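Local coordinates for listeriolysin O (Listeria monocytogenes, PDB 4CDB), which forms oligomeric pores in cholesterol-containing host membranes, binding as a soluble toxin and inserting after a major conformational change, at residues Val210-Val222 with Lys334-Ala348. Residues are numbered along the deposited sequence; the frame is centred on the assembly and turned at random.
Sequences VISFKQIYYNVNV and KGATFNRETPGVPIA
Strand 210-222 and residues 345-348 of strand 345-353 pass each other with their axes 8.7 Å apart and their directions at 124°. The backbones come closest where Tyr217 of the strand meets Phe338 of the loop that leads into 345-348. A classic beta bulge lies here: Tyr217 and Tyr218 both face Tyr260 of strand 252-260, the strand that pairs with both 207-222 and 345-353 in the large antiparallel sheet. The bulge turns both tyrosines toward the loop, where they form an aromatic cluster with Phe338. Phe338 CB sits over one face of the Tyr217 ring, 3.5 Å from Tyr217 CG. The two rings are oblique, with planes at 37°. Tyr218 instead points its edge at the face of Phe338; with chi1 at 56° its CG lies between the backbone N and the carbonyl carbon, and this sets the ring edge against Phe338. Tyr260 meets the Tyr218 ring as well. On the N-terminal side of the bulge, Ile347 CD1 packs against Ile216 CG1 at 4.2 Å. The Gln215 amide lies along the Gly335-Ala336 backbone, and its OE1 accepts a hydrogen bond from Arg262. Lys214 passes Ile347 O with its CE, while NZ hydrogen-bonds to Gln78 and Gln263. At the far end of the Tyr217 ring, Gly335 O lies at the edge, near the ring plane, 3.0 Å from Tyr217 OH.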
# COMPACT_ATOMS: atom_id res chain seq x y z
N VAL A 210 2.12 2.45 1.54
CA VAL A 210 1.33 2.16 2.73
C VAL A 210 1.19 0.66 2.92
O VAL A 210 0.84 -0.07 1.99
CB VAL A 210 -0.06 2.82 2.66
CG1 VAL A 210 -0.92 2.40 3.84
CG2 VAL A 210 0.09 4.33 2.62
N ILE A 211 1.49 0.19 4.13
CA ILE A 211 1.47 -1.24 4.43
C ILE A 211 0.53 -1.55 5.59
O ILE A 211 0.53 -0.85 6.61
CB ILE A 211 2.89 -1.75 4.78
CG1 ILE A 211 3.85 -1.51 3.62
CG2 ILE A 211 2.86 -3.22 5.15
CD1 ILE A 211 5.26 -1.94 3.90
N SER A 212 -0.29 -2.59 5.43
CA SER A 212 -1.13 -3.09 6.50
C SER A 212 -0.64 -4.48 6.91
O SER A 212 -0.68 -5.42 6.11
CB SER A 212 -2.59 -3.15 6.06
OG SER A 212 -3.44 -3.52 7.13
N PHE A 213 -0.17 -4.61 8.15
CA PHE A 213 0.39 -5.87 8.63
C PHE A 213 -0.43 -6.43 9.80
O PHE A 213 -0.36 -5.93 10.92
CB PHE A 213 1.85 -5.67 9.04
CG PHE A 213 2.56 -6.94 9.42
CD1 PHE A 213 2.87 -7.90 8.47
CD2 PHE A 213 2.94 -7.17 10.74
CE1 PHE A 213 3.53 -9.07 8.82
CE2 PHE A 213 3.60 -8.34 11.10
CZ PHE A 213 3.90 -9.28 10.14
N LYS A 214 -1.22 -7.47 9.52
CA LYS A 214 -2.06 -8.07 10.55
C LYS A 214 -1.46 -9.37 11.08
O LYS A 214 -1.09 -10.26 10.31
CB LYS A 214 -3.47 -8.34 10.02
CG LYS A 214 -4.31 -7.10 9.74
CD LYS A 214 -5.76 -7.48 9.47
CE LYS A 214 -6.62 -6.26 9.18
NZ LYS A 214 -6.23 -5.59 7.90
N GLN A 215 -1.38 -9.47 12.40
CA GLN A 215 -1.03 -10.71 13.07
C GLN A 215 -2.24 -11.23 13.85
O GLN A 215 -2.55 -10.74 14.93
CB GLN A 215 0.18 -10.51 13.99
CG GLN A 215 1.48 -10.24 13.24
CD GLN A 215 2.56 -9.66 14.12
OE1 GLN A 215 2.29 -8.87 15.02
NE2 GLN A 215 3.81 -10.05 13.87
N ILE A 216 -2.92 -12.21 13.27
CA ILE A 216 -4.15 -12.73 13.86
C ILE A 216 -3.86 -13.93 14.76
O ILE A 216 -3.35 -14.95 14.31
CB ILE A 216 -5.16 -13.15 12.77
CG1 ILE A 216 -5.39 -11.99 11.79
CG2 ILE A 216 -6.47 -13.61 13.39
CD1 ILE A 216 -6.16 -12.37 10.55
N TYR A 217 -4.20 -13.79 16.04
CA TYR A 217 -3.94 -14.84 17.02
C TYR A 217 -5.04 -15.89 17.02
O TYR A 217 -4.77 -17.08 17.21
CB TYR A 217 -3.78 -14.23 18.41
CG TYR A 217 -2.67 -13.21 18.51
CD1 TYR A 217 -1.52 -13.34 17.75
CD2 TYR A 217 -2.77 -12.12 19.37
CE1 TYR A 217 -0.50 -12.41 17.83
CE2 TYR A 217 -1.76 -11.19 19.46
CZ TYR A 217 -0.62 -11.34 18.69
OH TYR A 217 0.39 -10.41 18.78
N TYR A 218 -6.28 -15.45 16.82
CA TYR A 218 -7.41 -16.36 16.78
C TYR A 218 -8.65 -15.71 16.17
O TYR A 218 -8.76 -14.48 16.12
CB TYR A 218 -7.74 -16.90 18.18
CG TYR A 218 -7.99 -15.83 19.22
CD1 TYR A 218 -9.27 -15.33 19.44
CD2 TYR A 218 -6.95 -15.32 19.99
CE1 TYR A 218 -9.51 -14.36 20.39
CE2 TYR A 218 -7.18 -14.34 20.94
CZ TYR A 218 -8.46 -13.87 21.14
OH TYR A 218 -8.69 -12.90 22.09
N ASN A 219 -9.56 -16.55 15.70
CA ASN A 219 -10.86 -16.10 15.21
C ASN A 219 -11.98 -16.70 16.03
O ASN A 219 -11.95 -17.88 16.38
CB ASN A 219 -11.04 -16.47 13.73
CG ASN A 219 -10.06 -15.77 12.83
OD1 ASN A 219 -10.35 -14.71 12.27
ND2 ASN A 219 -8.88 -16.36 12.66
N VAL A 220 -12.98 -15.87 16.35
CA VAL A 220 -14.18 -16.35 17.00
C VAL A 220 -15.36 -16.22 16.05
O VAL A 220 -15.67 -15.12 15.58
CB VAL A 220 -14.47 -15.59 18.31
CG1 VAL A 220 -15.81 -16.02 18.89
CG2 VAL A 220 -13.35 -15.82 19.32
N ASN A 221 -16.01 -17.34 15.75
CA ASN A 221 -17.15 -17.34 14.85
C ASN A 221 -18.47 -17.75 15.53
O ASN A 221 -18.46 -18.27 16.64
CB ASN A 221 -16.88 -18.22 13.62
CG ASN A 221 -16.69 -19.68 13.99
OD1 ASN A 221 -16.43 -20.01 15.14
ND2 ASN A 221 -16.83 -20.56 13.00
N VAL A 222 -19.58 -17.50 14.84
CA VAL A 222 -20.91 -17.74 15.39
C VAL A 222 -21.64 -18.79 14.56
O VAL A 222 -21.41 -18.89 13.35
CB VAL A 222 -21.74 -16.44 15.40
CG1 VAL A 222 -23.02 -16.62 16.19
CG2 VAL A 222 -20.93 -15.31 15.99
N LYS A 334 8.34 -8.39 16.66
CA LYS A 334 7.51 -8.63 17.84
C LYS A 334 6.06 -8.95 17.50
O LYS A 334 5.49 -8.39 16.56
CB LYS A 334 7.58 -7.42 18.78
CG LYS A 334 6.74 -7.53 20.04
CD LYS A 334 6.87 -6.29 20.91
CE LYS A 334 6.36 -5.04 20.21
NZ LYS A 334 4.88 -5.08 19.98
N GLY A 335 5.45 -9.86 18.25
CA GLY A 335 4.04 -10.14 18.12
C GLY A 335 3.69 -11.29 17.19
O GLY A 335 2.52 -11.56 16.94
N ALA A 336 4.72 -11.97 16.69
CA ALA A 336 4.51 -13.09 15.77
C ALA A 336 3.88 -14.29 16.48
O ALA A 336 3.27 -15.15 15.84
CB ALA A 336 5.82 -13.49 15.12
N THR A 337 4.03 -14.34 17.80
CA THR A 337 3.47 -15.43 18.59
C THR A 337 2.54 -14.93 19.69
O THR A 337 2.91 -14.08 20.50
CB THR A 337 4.59 -16.31 19.20
OG1 THR A 337 5.26 -17.02 18.16
CG2 THR A 337 4.00 -17.31 20.19
N PHE A 338 1.32 -15.46 19.71
CA PHE A 338 0.31 -15.10 20.71
C PHE A 338 0.71 -15.52 22.12
O PHE A 338 1.23 -16.62 22.33
CB PHE A 338 -1.03 -15.73 20.33
CG PHE A 338 -2.07 -15.67 21.42
CD1 PHE A 338 -2.57 -14.46 21.87
CD2 PHE A 338 -2.56 -16.84 21.98
CE1 PHE A 338 -3.53 -14.42 22.86
CE2 PHE A 338 -3.52 -16.81 22.97
CZ PHE A 338 -4.01 -15.59 23.41
N ASN A 339 0.49 -14.64 23.08
CA ASN A 339 0.70 -14.97 24.49
C ASN A 339 -0.34 -14.31 25.40
O ASN A 339 -1.06 -13.41 24.98
CB ASN A 339 2.12 -14.62 24.93
CG ASN A 339 2.27 -13.17 25.35
OD1 ASN A 339 2.03 -12.83 26.51
ND2 ASN A 339 2.67 -12.32 24.42
N ARG A 340 -0.39 -14.76 26.65
CA ARG A 340 -1.43 -14.35 27.60
C ARG A 340 -1.46 -12.84 27.87
O ARG A 340 -2.53 -12.26 28.03
CB ARG A 340 -1.26 -15.10 28.92
CG ARG A 340 -2.46 -15.03 29.85
CD ARG A 340 -2.15 -15.63 31.21
NE ARG A 340 -3.35 -15.90 31.99
CZ ARG A 340 -3.82 -17.12 32.26
NH1 ARG A 340 -3.17 -18.19 31.81
NH2 ARG A 340 -4.92 -17.27 32.98
N GLU A 341 -0.28 -12.23 27.92
CA GLU A 341 -0.17 -10.80 28.23
C GLU A 341 -0.73 -9.92 27.12
O GLU A 341 -1.37 -8.90 27.40
CB GLU A 341 1.28 -10.43 28.53
CG GLU A 341 1.74 -10.76 29.94
CD GLU A 341 1.59 -12.23 30.29
OE1 GLU A 341 2.04 -13.08 29.49
OE2 GLU A 341 1.04 -12.54 31.36
N THR A 342 -0.49 -10.30 25.87
CA THR A 342 -1.03 -9.58 24.73
C THR A 342 -2.08 -10.43 24.01
O THR A 342 -1.74 -11.20 23.10
CB THR A 342 0.07 -9.15 23.74
OG1 THR A 342 0.70 -10.32 23.19
CG2 THR A 342 1.12 -8.31 24.46
N PRO A 343 -3.35 -10.29 24.41
CA PRO A 343 -4.44 -11.14 23.91
C PRO A 343 -4.95 -10.72 22.54
O PRO A 343 -5.59 -11.53 21.86
CB PRO A 343 -5.55 -10.95 24.96
CG PRO A 343 -5.02 -9.95 25.97
CD PRO A 343 -3.85 -9.27 25.34
N GLY A 344 -4.69 -9.48 22.14
CA GLY A 344 -5.11 -8.99 20.84
C GLY A 344 -6.45 -8.28 20.87
O GLY A 344 -7.26 -8.49 21.77
N VAL A 345 -6.68 -7.43 19.87
CA VAL A 345 -7.91 -6.67 19.77
C VAL A 345 -8.58 -7.01 18.45
O VAL A 345 -7.93 -7.56 17.55
CB VAL A 345 -7.62 -5.15 19.82
CG1 VAL A 345 -6.92 -4.79 21.12
CG2 VAL A 345 -6.79 -4.72 18.62
N PRO A 346 -9.89 -6.72 18.32
CA PRO A 346 -10.54 -6.92 17.02
C PRO A 346 -9.87 -6.07 15.93
O PRO A 346 -9.70 -4.86 16.11
CB PRO A 346 -11.97 -6.45 17.26
CG PRO A 346 -12.18 -6.63 18.74
CD PRO A 346 -10.85 -6.30 19.35
N ILE A 347 -9.50 -6.70 14.82
CA ILE A 347 -8.83 -6.00 13.74
C ILE A 347 -9.47 -6.26 12.38
O ILE A 347 -9.18 -5.57 11.40
CB ILE A 347 -7.32 -6.36 13.68
CG1 ILE A 347 -7.13 -7.87 13.67
CG2 ILE A 347 -6.58 -5.74 14.86
CD1 ILE A 347 -5.67 -8.30 13.70
N ALA A 348 -10.34 -7.26 12.32
CA ALA A 348 -11.07 -7.59 11.10
C ALA A 348 -12.27 -8.46 11.44
O ALA A 348 -12.27 -9.17 12.44
CB ALA A 348 -10.17 -8.30 10.12
O HOH W 1 0.79 -8.74 20.51